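Local coordinates for protein extracellular sialidase/neuraminidase, putative (Aspergillus fumigatus, PDB 2XZI) that probably hydrolyses glycosidic linkages of terminal sialic acids as a secreted fungal sialidase, acting as a Kdnase on the deaminated form, Kdn, at residues D3-A8 against F375-I380; S145-R150 against P168-K173; G250-A255 against L271-C276; S279-N284 against M341-D346; R290-N295 against M305-S310. One frame throughout, in Å; residues are numbered along the deposited sequence.

Contact 1: D3-A8 against F375-I380; sequences DPAKSA and FNLSWI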
# COMPACT_ATOMS: atom_id res chain seq x y z
N ASP A 3 7.75 -26.38 8.80
CA ASP A 3 7.62 -25.02 9.31
C ASP A 3 7.06 -25.10 10.71
O ASP A 3 5.88 -25.45 10.90
CB ASP A 3 6.74 -24.16 8.40
CG ASP A 3 6.76 -22.67 8.79
OD1 ASP A 3 7.05 -22.36 9.96
OD2 ASP A 3 6.49 -21.81 7.93
N PRO A 4 7.90 -24.77 11.71
CA PRO A 4 7.51 -24.87 13.12
C PRO A 4 6.35 -23.95 13.46
O PRO A 4 5.66 -24.18 14.45
CB PRO A 4 8.77 -24.42 13.87
CG PRO A 4 9.51 -23.56 12.89
CD PRO A 4 9.27 -24.23 11.58
N ALA A 5 6.14 -22.90 12.66
CA ALA A 5 5.06 -21.95 12.93
C ALA A 5 3.67 -22.58 12.88
O ALA A 5 2.75 -22.12 13.56
CB ALA A 5 5.12 -20.79 11.96
N LYS A 6 3.51 -23.63 12.10
CA LYS A 6 2.23 -24.32 11.99
C LYS A 6 1.78 -24.88 13.34
O LYS A 6 0.57 -25.03 13.58
CB LYS A 6 2.29 -25.41 10.93
CG LYS A 6 0.92 -26.01 10.58
CD LYS A 6 1.00 -26.93 9.37
CE LYS A 6 -0.37 -27.42 8.95
NZ LYS A 6 -0.27 -28.45 7.86
N SER A 7 2.74 -25.14 14.23
CA SER A 7 2.45 -25.74 15.54
C SER A 7 2.01 -24.72 16.58
O SER A 7 1.48 -25.10 17.63
CB SER A 7 3.66 -26.55 16.04
OG SER A 7 3.86 -27.71 15.24
N ALA A 8 2.23 -23.43 16.31
CA ALA A 8 1.78 -22.40 17.23
C ALA A 8 0.25 -22.35 17.19
O ALA A 8 -0.34 -22.81 16.22
CB ALA A 8 2.35 -21.04 16.84
N PHE A 375 -2.85 -11.50 11.91
CA PHE A 375 -2.87 -12.95 11.94
C PHE A 375 -1.45 -13.44 12.02
O PHE A 375 -0.53 -12.74 11.61
CB PHE A 375 -3.59 -13.53 10.71
CG PHE A 375 -3.19 -12.91 9.40
CD1 PHE A 375 -2.06 -13.34 8.74
CD2 PHE A 375 -3.96 -11.91 8.81
CE1 PHE A 375 -1.69 -12.78 7.53
CE2 PHE A 375 -3.60 -11.36 7.59
CZ PHE A 375 -2.45 -11.81 6.95
N ASN A 376 -1.25 -14.63 12.57
CA ASN A 376 0.08 -15.21 12.59
C ASN A 376 0.31 -16.21 11.47
O ASN A 376 -0.60 -16.52 10.70
CB ASN A 376 0.44 -15.79 13.97
CG ASN A 376 -0.48 -16.92 14.41
OD1 ASN A 376 -1.42 -17.32 13.72
ND2 ASN A 376 -0.20 -17.42 15.60
N LEU A 377 1.55 -16.66 11.36
CA LEU A 377 1.91 -17.63 10.33
C LEU A 377 1.09 -18.90 10.51
O LEU A 377 0.64 -19.49 9.52
CB LEU A 377 3.40 -17.94 10.38
CG LEU A 377 4.35 -16.82 9.98
CD1 LEU A 377 5.76 -17.27 10.32
CD2 LEU A 377 4.20 -16.45 8.50
N SER A 378 0.89 -19.31 11.76
CA SER A 378 0.07 -20.49 12.04
C SER A 378 -1.32 -20.38 11.44
O SER A 378 -1.82 -21.34 10.89
CB SER A 378 -0.08 -20.68 13.54
OG SER A 378 -0.94 -21.77 13.76
N TRP A 379 -1.92 -19.21 11.52
CA TRP A 379 -3.24 -19.03 10.92
C TRP A 379 -3.20 -19.30 9.41
O TRP A 379 -4.06 -20.01 8.88
CB TRP A 379 -3.84 -17.66 11.24
CG TRP A 379 -5.21 -17.50 10.69
CD1 TRP A 379 -6.37 -17.91 11.26
CD2 TRP A 379 -5.56 -16.92 9.43
NE1 TRP A 379 -7.44 -17.61 10.45
CE2 TRP A 379 -6.97 -17.00 9.32
CE3 TRP A 379 -4.83 -16.33 8.38
CZ2 TRP A 379 -7.66 -16.51 8.20
CZ3 TRP A 379 -5.52 -15.83 7.28
CH2 TRP A 379 -6.92 -15.92 7.20
N ILE A 380 -2.20 -18.77 8.72
CA ILE A 380 -2.09 -19.02 7.29
C ILE A 380 -1.90 -20.50 7.00
O ILE A 380 -2.58 -21.08 6.15
CB ILE A 380 -0.90 -18.26 6.66
CG1 ILE A 380 -1.01 -16.75 6.92
CG2 ILE A 380 -0.84 -18.53 5.15
CD1 ILE A 380 0.21 -15.92 6.43
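Ser378, in the first turn of helix 377-381, donates its hydroxyl to the backbone carbonyl of Ala8 near the N-terminus, so the one hydrogen bond between segments 3-8 and 375-380 comes from a side chain rather than from a backbone N-H. The bond from Ser378 OG to Ala8 O is 2.7 Å and arrives from above the carbonyl plane, 47° out of it. OG can get there because it stands anti to its own backbone N (chi1 176°). Ser378 CB itself lies 3.2 Å from Ala5 O. Next to this polar link is a small apolar one: Ala5 CB rests on Leu377 CB at 3.7 Å, with Leu377 CD1 closing in alongside.

Both pieces of backbone are held in shape locally. Asp3 OD1 accepts from Ala5 N at 2.9 Å, an Asx turn that opens the 3-10 segment, and the same carboxylate forms a salt bridge with Arg290. In segment 375-380, Asn376 is the N-cap, its OD1 accepting from Trp379 N and also from Tyr11 N. A hydroxyl-to-carbonyl bond and a small alanine-leucine contact thus join the N-terminal 3-10 segment to the C-terminal helix, while Leu377 also packs on Ile292 and Ile309 of the neighbouring blade.

Contact 2: S145-R150 against P168-K173; sequences STWEGR and PVDLTK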
# COMPACT_ATOMS: atom_id res chain seq x y z
N SER A 145 1.39 16.47 -19.90
CA SER A 145 2.79 16.59 -19.56
C SER A 145 3.19 17.99 -19.08
O SER A 145 4.37 18.25 -18.86
CB SER A 145 3.65 16.16 -20.74
OG SER A 145 3.59 17.14 -21.77
N THR A 146 2.23 18.88 -18.90
CA THR A 146 2.53 20.23 -18.42
C THR A 146 2.78 20.18 -16.92
O THR A 146 2.38 19.22 -16.25
CB THR A 146 1.38 21.22 -18.67
OG1 THR A 146 0.26 20.87 -17.84
CG2 THR A 146 0.97 21.23 -20.15
N TRP A 147 3.44 21.20 -16.38
CA TRP A 147 3.72 21.27 -14.95
C TRP A 147 2.44 21.25 -14.13
O TRP A 147 2.35 20.55 -13.12
CB TRP A 147 4.55 22.52 -14.64
CG TRP A 147 4.99 22.63 -13.21
CD1 TRP A 147 4.61 23.60 -12.32
CD2 TRP A 147 5.87 21.75 -12.51
NE1 TRP A 147 5.22 23.38 -11.11
CE2 TRP A 147 6.01 22.26 -11.20
CE3 TRP A 147 6.58 20.59 -12.86
CZ2 TRP A 147 6.81 21.64 -10.23
CZ3 TRP A 147 7.38 19.98 -11.90
CH2 TRP A 147 7.48 20.51 -10.60
N GLU A 148 1.43 21.98 -14.57
CA GLU A 148 0.16 22.06 -13.86
C GLU A 148 -0.70 20.80 -14.00
O GLU A 148 -1.45 20.44 -13.08
CB GLU A 148 -0.63 23.29 -14.35
CG GLU A 148 0.11 24.62 -14.22
CD GLU A 148 1.18 24.87 -15.30
OE1 GLU A 148 1.17 24.20 -16.37
OE2 GLU A 148 2.03 25.76 -15.08
N GLY A 149 -0.57 20.12 -15.14
CA GLY A 149 -1.45 18.99 -15.47
C GLY A 149 -0.88 17.59 -15.29
O GLY A 149 -1.57 16.62 -15.54
N ARG A 150 0.38 17.49 -14.87
CA ARG A 150 1.04 16.17 -14.74
C ARG A 150 0.92 15.66 -13.33
O ARG A 150 0.58 16.41 -12.41
CB ARG A 150 2.52 16.22 -15.13
CG ARG A 150 3.42 17.04 -14.19
CD ARG A 150 4.85 17.16 -14.71
NE ARG A 150 5.52 15.85 -14.78
CZ ARG A 150 6.83 15.65 -14.89
NH1 ARG A 150 7.68 16.66 -14.93
NH2 ARG A 150 7.30 14.41 -14.93
N PRO A 168 5.09 18.48 2.47
CA PRO A 168 5.67 17.67 1.39
C PRO A 168 6.50 18.48 0.40
O PRO A 168 6.09 19.59 0.02
CB PRO A 168 4.45 17.06 0.71
CG PRO A 168 3.39 17.04 1.79
CD PRO A 168 3.63 18.32 2.54
N VAL A 169 7.65 17.94 0.02
CA VAL A 169 8.55 18.56 -0.93
C VAL A 169 8.37 17.91 -2.31
O VAL A 169 8.31 16.69 -2.44
CB VAL A 169 10.02 18.45 -0.50
CG1 VAL A 169 10.95 19.12 -1.54
CG2 VAL A 169 10.22 19.08 0.87
N ASP A 170 8.31 18.74 -3.34
CA ASP A 170 8.06 18.27 -4.70
C ASP A 170 9.38 17.79 -5.33
O ASP A 170 10.31 18.57 -5.54
CB ASP A 170 7.37 19.37 -5.52
CG ASP A 170 6.88 18.90 -6.87
OD1 ASP A 170 7.41 17.89 -7.37
OD2 ASP A 170 5.97 19.53 -7.43
N LEU A 171 9.46 16.49 -5.58
CA LEU A 171 10.67 15.87 -6.13
C LEU A 171 10.50 15.44 -7.57
O LEU A 171 11.35 14.71 -8.10
CB LEU A 171 11.15 14.71 -5.25
CG LEU A 171 11.63 15.07 -3.84
CD1 LEU A 171 12.28 13.88 -3.15
CD2 LEU A 171 12.62 16.24 -3.87
N THR A 172 9.44 15.92 -8.22
CA THR A 172 9.10 15.53 -9.60
C THR A 172 10.25 15.72 -10.57
O THR A 172 10.57 14.81 -11.34
CB THR A 172 7.88 16.31 -10.10
OG1 THR A 172 6.80 16.11 -9.19
CG2 THR A 172 7.41 15.83 -11.47
N LYS A 173 10.88 16.89 -10.52
CA LYS A 173 11.94 17.19 -11.49
C LYS A 173 13.17 16.32 -11.29
O LYS A 173 13.91 16.09 -12.23
CB LYS A 173 12.31 18.67 -11.44
CG LYS A 173 11.22 19.59 -11.87
CD LYS A 173 10.93 19.50 -13.36
CE LYS A 173 12.15 19.88 -14.19
NZ LYS A 173 11.74 20.32 -15.55
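Arg150 and Thr172 make the tight half of this contact, meeting tip to tip: the Thr172 methyl CG2 sits over the centre of the guanidinium face, 3.5 Å from Arg150 CZ. Thr172 is buried. Its OG1 donates to the syn lone pair of Asp170 OD1, 2.6 Å away. Held there and by Leu153 N, OG1 fixes the rotation of the side chain and so the place of CG2, which is anti to the backbone N. Thr172 N also bonds to Asp170 OD1, 3.0 Å away and nearly along its C-O axis.

The other half is looser and more exposed. Trp147 carries its six-membered ring to Asp170 and Lys173. Trp147 CZ2 stands 3.6 Å from Asp170 OD2, with ring and carboxylate planes only 11° apart. On the same ring, Trp147 CZ3 brushes the aliphatic Lys173 CG at 3.9 Å. No hydrogen bond crosses between the segments; His152 bridges them instead, ND1 bonded to Asp170 OD2 and NE2 to Trp147 O, while its ring meets the indole edge-to-face.

Asp170 begins an Asx turn where edge strand 169-170 gives way to helix 172-175. From the end of strand 152-158 into the turn before strand 169-170 the chain carries a Ser-X-Asp-X-Gly-X-X-Trp sequence, the Asp box found in blade hairpins of the sialidase beta-propeller.

Contact 3: G250-A255 against L271-C276; sequences GYRMVA and LPDPAC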
# COMPACT_ATOMS: atom_id res chain seq x y z
N GLY A 250 -5.24 -10.90 -15.40
CA GLY A 250 -4.59 -12.16 -15.64
C GLY A 250 -3.75 -12.59 -14.46
O GLY A 250 -4.23 -13.35 -13.60
N TYR A 251 -2.50 -12.10 -14.43
CA TYR A 251 -1.47 -12.56 -13.50
C TYR A 251 -0.56 -11.42 -13.08
O TYR A 251 -0.36 -10.47 -13.83
CB TYR A 251 -0.62 -13.66 -14.15
CG TYR A 251 -1.45 -14.84 -14.59
CD1 TYR A 251 -1.82 -15.84 -13.68
CD2 TYR A 251 -1.91 -14.93 -15.90
CE1 TYR A 251 -2.61 -16.91 -14.08
CE2 TYR A 251 -2.70 -16.00 -16.31
CZ TYR A 251 -3.05 -16.98 -15.39
OH TYR A 251 -3.82 -18.04 -15.78
N ARG A 252 0.02 -11.56 -11.90
CA ARG A 252 1.07 -10.64 -11.47
C ARG A 252 2.27 -10.70 -12.42
O ARG A 252 2.59 -11.76 -12.97
CB ARG A 252 1.54 -10.98 -10.06
CG ARG A 252 0.45 -11.00 -9.01
CD ARG A 252 -0.22 -9.65 -8.78
NE ARG A 252 0.70 -8.64 -8.28
CZ ARG A 252 0.33 -7.39 -7.99
NH1 ARG A 252 -0.95 -7.03 -8.11
NH2 ARG A 252 1.24 -6.53 -7.53
N MET A 253 2.90 -9.55 -12.62
CA MET A 253 4.08 -9.45 -13.47
C MET A 253 5.32 -9.37 -12.60
O MET A 253 5.45 -8.45 -11.79
CB MET A 253 3.97 -8.23 -14.40
CG MET A 253 2.79 -8.28 -15.37
SD MET A 253 2.89 -9.65 -16.54
CE MET A 253 4.19 -9.05 -17.61
N VAL A 254 6.24 -10.32 -12.76
CA VAL A 254 7.39 -10.46 -11.87
C VAL A 254 8.71 -10.24 -12.61
O VAL A 254 8.88 -10.72 -13.73
CB VAL A 254 7.39 -11.84 -11.12
CG1 VAL A 254 8.70 -12.11 -10.39
CG2 VAL A 254 6.22 -11.90 -10.14
N ALA A 255 9.62 -9.51 -11.98
CA ALA A 255 11.00 -9.41 -12.46
C ALA A 255 11.94 -9.47 -11.28
O ALA A 255 11.58 -9.07 -10.15
CB ALA A 255 11.21 -8.14 -13.24
N LEU A 271 0.21 -16.79 -9.66
CA LEU A 271 -0.39 -15.63 -8.98
C LEU A 271 -1.42 -14.89 -9.85
O LEU A 271 -1.13 -13.82 -10.40
CB LEU A 271 0.70 -14.66 -8.49
CG LEU A 271 1.73 -15.18 -7.48
CD1 LEU A 271 2.80 -14.12 -7.23
CD2 LEU A 271 1.06 -15.66 -6.17
N PRO A 272 -2.62 -15.46 -10.00
CA PRO A 272 -3.69 -14.77 -10.71
C PRO A 272 -3.97 -13.40 -10.06
O PRO A 272 -3.80 -13.24 -8.85
CB PRO A 272 -4.88 -15.73 -10.56
CG PRO A 272 -4.57 -16.52 -9.33
CD PRO A 272 -3.09 -16.71 -9.38
N ASP A 273 -4.35 -12.44 -10.89
CA ASP A 273 -4.62 -11.08 -10.41
C ASP A 273 -5.62 -10.45 -11.37
O ASP A 273 -5.54 -10.69 -12.58
CB ASP A 273 -3.31 -10.28 -10.40
CG ASP A 273 -3.50 -8.88 -9.84
OD1 ASP A 273 -3.87 -7.97 -10.61
OD2 ASP A 273 -3.30 -8.71 -8.61
N PRO A 274 -6.56 -9.64 -10.86
CA PRO A 274 -7.62 -9.06 -11.71
C PRO A 274 -7.28 -7.65 -12.19
O PRO A 274 -8.18 -6.89 -12.49
CB PRO A 274 -8.83 -9.04 -10.75
CG PRO A 274 -8.17 -8.67 -9.41
CD PRO A 274 -6.83 -9.39 -9.42
N ALA A 275 -5.99 -7.35 -12.30
CA ALA A 275 -5.51 -5.99 -12.55
C ALA A 275 -5.86 -5.10 -11.35
O ALA A 275 -6.74 -4.22 -11.41
CB ALA A 275 -6.07 -5.42 -13.88
N CYS A 276 -5.17 -5.36 -10.24
CA CYS A 276 -5.37 -4.64 -8.99
C CYS A 276 -4.01 -4.59 -8.28
O CYS A 276 -3.13 -5.38 -8.57
CB CYS A 276 -6.43 -5.36 -8.12
SG CYS A 276 -6.89 -4.53 -6.58
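Arg252, Asp273 and Leu271 carry most of the buried surface of this short antiparallel strand pair, part of a blade of the sialidase beta-propeller. The bend of Arg252 at chi2 (-64°) puts its CD 3.2 Å from Asp273 OD2, and a further bend at chi3 turns NE onward. The guanidinium presents its edge to the acid: Arg252 NH1 makes a salt bridge to Asp273 OD2 at 2.9 Å. That oxygen lies in the guanidinium plane, yet is itself met from above the carboxylate plane, the two planes being 65° apart. NH1 also has a weak bond to Cys276 O, and NE is taken by Asn243 OD1.

Asp273 works with both oxygens. OD2 has a second donor in Asn295 ND2, while OD1 accepts Cys276 N at 2.9 Å through its syn lone pair, an Asx motif that shapes the turn after strand 272-273. The turn leads toward the ligand: the Cys276 side chain is about 6 Å from a bound deamino-alpha-neuraminic acid, and Ala275 O accepts from Arg302 of the pocket.

Leu271 contributes a backbone bond and an apolar contact, its O taking Arg252 N at 2.9 Å and its CB packing on Arg252 CG at 3.7 Å. Beyond it Gly250 pairs with Asp273; Gly250 N gives to Asp273 O at 2.8 Å, and Gly250 O accepts Asp273 N from 49° above its carbonyl plane.

Contact 4: S279-N284 against M341-D346; sequences SVLRYN and MTKTGD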
# COMPACT_ATOMS: atom_id res chain seq x y z
N SER A 279 0.39 -6.61 -2.36
CA SER A 279 1.42 -6.28 -1.38
C SER A 279 2.32 -7.49 -1.15
O SER A 279 1.89 -8.64 -1.34
CB SER A 279 0.80 -5.73 -0.08
OG SER A 279 -0.14 -6.64 0.49
N VAL A 280 3.56 -7.22 -0.74
CA VAL A 280 4.55 -8.26 -0.53
C VAL A 280 5.39 -7.86 0.70
O VAL A 280 5.53 -6.67 0.97
CB VAL A 280 5.45 -8.44 -1.79
CG1 VAL A 280 6.38 -7.22 -2.02
CG2 VAL A 280 6.24 -9.76 -1.72
N LEU A 281 5.93 -8.84 1.42
CA LEU A 281 6.59 -8.58 2.69
C LEU A 281 7.69 -9.61 2.96
O LEU A 281 7.44 -10.80 2.88
CB LEU A 281 5.57 -8.63 3.83
CG LEU A 281 6.10 -8.37 5.24
CD1 LEU A 281 6.51 -6.90 5.37
CD2 LEU A 281 5.06 -8.69 6.31
N ARG A 282 8.88 -9.12 3.28
CA ARG A 282 9.94 -9.99 3.79
C ARG A 282 9.65 -10.27 5.26
O ARG A 282 9.61 -9.35 6.09
CB ARG A 282 11.27 -9.28 3.63
CG ARG A 282 12.48 -10.02 4.17
CD ARG A 282 13.71 -9.17 3.88
NE ARG A 282 14.94 -9.72 4.43
CZ ARG A 282 15.87 -10.36 3.72
NH1 ARG A 282 15.72 -10.57 2.41
NH2 ARG A 282 16.95 -10.81 4.34
N TYR A 283 9.43 -11.53 5.58
CA TYR A 283 9.07 -11.88 6.95
C TYR A 283 10.28 -12.19 7.84
O TYR A 283 10.36 -11.70 8.98
CB TYR A 283 8.05 -13.03 6.98
CG TYR A 283 7.45 -13.19 8.35
CD1 TYR A 283 6.34 -12.42 8.74
CD2 TYR A 283 8.01 -14.06 9.28
CE1 TYR A 283 5.80 -12.54 10.02
CE2 TYR A 283 7.49 -14.18 10.57
CZ TYR A 283 6.38 -13.43 10.92
OH TYR A 283 5.85 -13.55 12.18
N ASN A 284 11.18 -13.04 7.36
CA ASN A 284 12.33 -13.52 8.15
C ASN A 284 13.36 -14.17 7.24
O ASN A 284 13.02 -14.62 6.15
CB ASN A 284 11.88 -14.53 9.20
CG ASN A 284 11.46 -15.85 8.60
OD1 ASN A 284 10.44 -15.94 7.93
ND2 ASN A 284 12.25 -16.88 8.84
N MET A 341 0.88 -4.81 3.92
CA MET A 341 1.28 -5.62 5.06
C MET A 341 2.53 -5.12 5.76
O MET A 341 3.45 -4.59 5.13
CB MET A 341 1.56 -7.08 4.64
CG MET A 341 0.36 -7.82 4.07
SD MET A 341 0.82 -9.51 3.65
CE MET A 341 1.86 -9.26 2.19
N THR A 342 2.56 -5.36 7.06
CA THR A 342 3.75 -5.14 7.89
C THR A 342 3.89 -6.29 8.89
O THR A 342 2.94 -7.02 9.17
CB THR A 342 3.69 -3.79 8.64
OG1 THR A 342 4.97 -3.53 9.24
CG2 THR A 342 2.63 -3.82 9.72
N LYS A 343 5.10 -6.47 9.42
CA LYS A 343 5.26 -7.29 10.60
C LYS A 343 4.96 -6.44 11.82
O LYS A 343 5.35 -5.27 11.86
CB LYS A 343 6.69 -7.80 10.71
CG LYS A 343 7.09 -8.73 9.60
CD LYS A 343 8.44 -9.36 9.87
CE LYS A 343 9.58 -8.40 9.59
NZ LYS A 343 10.88 -9.11 9.58
N THR A 344 4.27 -7.01 12.80
CA THR A 344 4.01 -6.32 14.06
C THR A 344 5.08 -6.69 15.06
O THR A 344 5.84 -7.64 14.86
CB THR A 344 2.65 -6.72 14.67
OG1 THR A 344 2.69 -8.10 15.07
CG2 THR A 344 1.51 -6.50 13.68
N GLY A 345 5.14 -5.93 16.15
CA GLY A 345 6.07 -6.20 17.24
C GLY A 345 5.82 -7.48 18.02
O GLY A 345 6.71 -7.95 18.75
N ASP A 346 4.64 -8.07 17.85
CA ASP A 346 4.28 -9.29 18.56
C ASP A 346 4.15 -10.48 17.63
O ASP A 346 3.30 -11.36 17.85
CB ASP A 346 3.02 -9.10 19.44
CG ASP A 346 1.75 -8.84 18.63
OD1 ASP A 346 1.81 -8.26 17.53
OD2 ASP A 346 0.67 -9.20 19.12
O HOH W 1 3.37 -5.38 2.35
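Segments 279-284 and 341-343, with Ser279 level with Met341, run almost parallel, 13° between their directions and 6.9 Å between their axes at closest approach. That is too far for direct backbone pairing. A water lies between them instead, 2.9 Å from both Val280 O and Met341 O.

Side chains fill the rest. Met341 bends at chi3 (-71°), which carries CE to the other strand, 3.6 Å from Ser279 O and close to Leu281 CB. Leu281 replies with its branches: CD2 lies against the Thr342 backbone, 3.7 Å from its C. At the far end, Lys343 crosses Tyr283 obliquely. Its CD sits over the ring face, 4.2 Å from the centroid, a CH-pi contact, before NZ donates to Tyr283 O at 2.7 Å from above the carbonyl plane.

Strands 279-284 and 334-343 are edge strands of two different sheets, consistent with the inner strands of successive propeller blades. Strand 290-294 lies next to 279-284 in its sheet and 349-356 next to 334-343; both touch Met341.

Contact 5: R290-N295 against M305-S310; sequences RTIFLN and MRVRIS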
# COMPACT_ATOMS: atom_id res chain seq x y z
N ARG A 290 11.04 -16.76 4.82
CA ARG A 290 9.69 -16.60 4.27
C ARG A 290 9.46 -15.22 3.66
O ARG A 290 9.84 -14.20 4.24
CB ARG A 290 8.64 -16.84 5.37
CG ARG A 290 8.73 -18.22 6.08
CD ARG A 290 7.62 -18.36 7.12
NE ARG A 290 7.84 -19.33 8.20
CZ ARG A 290 8.52 -19.09 9.32
NH1 ARG A 290 9.14 -17.93 9.52
NH2 ARG A 290 8.59 -20.02 10.25
N THR A 291 8.80 -15.22 2.50
CA THR A 291 8.25 -14.03 1.88
C THR A 291 6.75 -14.23 1.88
O THR A 291 6.26 -15.34 1.61
CB THR A 291 8.73 -13.87 0.42
OG1 THR A 291 10.16 -13.87 0.37
CG2 THR A 291 8.24 -12.57 -0.18
N ILE A 292 6.02 -13.17 2.22
CA ILE A 292 4.56 -13.15 2.26
C ILE A 292 4.03 -12.32 1.08
O ILE A 292 4.59 -11.28 0.73
CB ILE A 292 4.03 -12.52 3.60
CG1 ILE A 292 4.85 -12.94 4.84
CG2 ILE A 292 2.53 -12.78 3.74
CD1 ILE A 292 4.87 -14.46 5.14
N PHE A 293 2.95 -12.80 0.47
CA PHE A 293 2.29 -12.08 -0.63
C PHE A 293 0.78 -12.02 -0.39
O PHE A 293 0.20 -12.97 0.13
CB PHE A 293 2.58 -12.74 -1.98
CG PHE A 293 1.99 -12.01 -3.14
CD1 PHE A 293 2.54 -10.80 -3.57
CD2 PHE A 293 0.86 -12.50 -3.79
CE1 PHE A 293 1.99 -10.09 -4.63
CE2 PHE A 293 0.30 -11.79 -4.87
CZ PHE A 293 0.87 -10.58 -5.28
N LEU A 294 0.17 -10.90 -0.77
CA LEU A 294 -1.27 -10.70 -0.61
C LEU A 294 -1.84 -9.98 -1.83
O LEU A 294 -1.33 -8.94 -2.24
CB LEU A 294 -1.54 -9.85 0.63
CG LEU A 294 -2.98 -9.47 0.97
CD1 LEU A 294 -3.94 -10.64 1.11
CD2 LEU A 294 -2.94 -8.66 2.27
N ASN A 295 -2.89 -10.56 -2.41
CA ASN A 295 -3.63 -9.91 -3.50
C ASN A 295 -4.98 -10.60 -3.62
O ASN A 295 -5.32 -11.47 -2.81
CB ASN A 295 -2.84 -9.93 -4.84
CG ASN A 295 -3.08 -11.20 -5.67
OD1 ASN A 295 -3.16 -12.31 -5.13
ND2 ASN A 295 -3.18 -11.02 -6.99
N MET A 305 -9.38 -12.26 -1.80
CA MET A 305 -8.14 -11.94 -1.08
C MET A 305 -7.51 -13.19 -0.48
O MET A 305 -8.17 -13.96 0.21
CB MET A 305 -8.39 -10.92 0.04
CG MET A 305 -8.85 -9.53 -0.43
SD MET A 305 -7.89 -8.81 -1.77
CE MET A 305 -6.28 -8.57 -0.98
N ARG A 306 -6.22 -13.37 -0.75
CA ARG A 306 -5.49 -14.55 -0.34
C ARG A 306 -4.10 -14.15 0.09
O ARG A 306 -3.38 -13.52 -0.69
CB ARG A 306 -5.36 -15.47 -1.55
CG ARG A 306 -4.70 -16.83 -1.26
CD ARG A 306 -5.76 -17.93 -1.08
NE ARG A 306 -6.49 -18.17 -2.33
CZ ARG A 306 -6.02 -18.86 -3.37
NH1 ARG A 306 -4.80 -19.40 -3.34
NH2 ARG A 306 -6.77 -19.00 -4.45
N VAL A 307 -3.73 -14.52 1.31
CA VAL A 307 -2.36 -14.30 1.79
C VAL A 307 -1.57 -15.60 1.64
O VAL A 307 -2.11 -16.67 1.93
CB VAL A 307 -2.36 -13.75 3.25
CG1 VAL A 307 -2.89 -14.79 4.27
CG2 VAL A 307 -0.96 -13.27 3.62
N ARG A 308 -0.32 -15.50 1.17
CA ARG A 308 0.49 -16.66 0.84
C ARG A 308 1.91 -16.55 1.36
O ARG A 308 2.41 -15.43 1.60
CB ARG A 308 0.62 -16.77 -0.68
CG ARG A 308 -0.70 -16.86 -1.44
CD ARG A 308 -0.33 -16.81 -2.90
NE ARG A 308 -1.44 -16.67 -3.83
CZ ARG A 308 -1.92 -17.66 -4.57
NH1 ARG A 308 -1.44 -18.90 -4.43
NH2 ARG A 308 -2.88 -17.41 -5.46
N ILE A 309 2.58 -17.70 1.46
CA ILE A 309 3.98 -17.80 1.88
C ILE A 309 4.82 -18.46 0.79
O ILE A 309 4.40 -19.47 0.19
CB ILE A 309 4.15 -18.59 3.20
CG1 ILE A 309 3.37 -17.93 4.36
CG2 ILE A 309 5.63 -18.77 3.57
CD1 ILE A 309 3.02 -18.88 5.53
N SER A 310 6.00 -17.90 0.52
CA SER A 310 7.00 -18.63 -0.27
C SER A 310 8.21 -18.90 0.59
O SER A 310 8.66 -18.00 1.31
CB SER A 310 7.44 -17.84 -1.50
OG SER A 310 8.44 -18.57 -2.22
O HOH W 2 10.79 -16.51 0.09
O HOH W 3 -2.76 -14.63 -6.70
O HOH W 4 -2.34 -14.02 -3.21
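Ile292 leans on the strand opposite through nearly every branch. Its CB is 3.9 Å from Arg308 O. CG2, anti to the backbone N, comes closer, 3.4 Å from that same Arg308 O, and lies beside Val307 CG2 at 3.5 Å. On the other branch, CG1 leads to CD1, which chi2 (-60°) lays against Ile309 CG1 at 3.9 Å. Ile292, Val307 and Ile309 point the same way, with Leu294 on that face too, its CG at 3.9 Å from Met305 CE, and helix 377-381 covers Val307 and Ile309. The pair is a beta hairpin, the two middle strands of a four-stranded propeller blade, and Phe293 N to Arg308 O at 2.9 Å is one of its backbone bonds. The face of Phe293 and Arg308 is wetter. One water donates to Asn295 OD1 and Arg306 O and accepts from Arg308 NE; a second links Asn295 OD1 to Arg308 NH2. Arg308 NH1 donates to Asn319 O, Arg306 NH1 to Tyr320 O and Asn295 ND2 to Asp273 OD2.

Contact 1 ties the chain ends together and encloses all the others; contacts 2 and 3 follow in series, and contact 5 is nested inside contact 4. Contacts 4 and 5 share one four-stranded sheet, their centres 10 Å apart. Contact 1 packs against both, Leu377 reaching Tyr283 and Arg290. Contact 3, 13 Å from contact 5 between centres, belongs to the preceding blade and touches contact 5 through Asn295, and by Arg252 and Leu271 packing on Phe293 and Arg308. Contact 2 stands apart, its centre 45 Å from that of contact 1, on the opposite side of the chain's centre. Four of the contacts thus cluster where the chain ends meet neighbouring blades, and contact 2 lies in a distant blade.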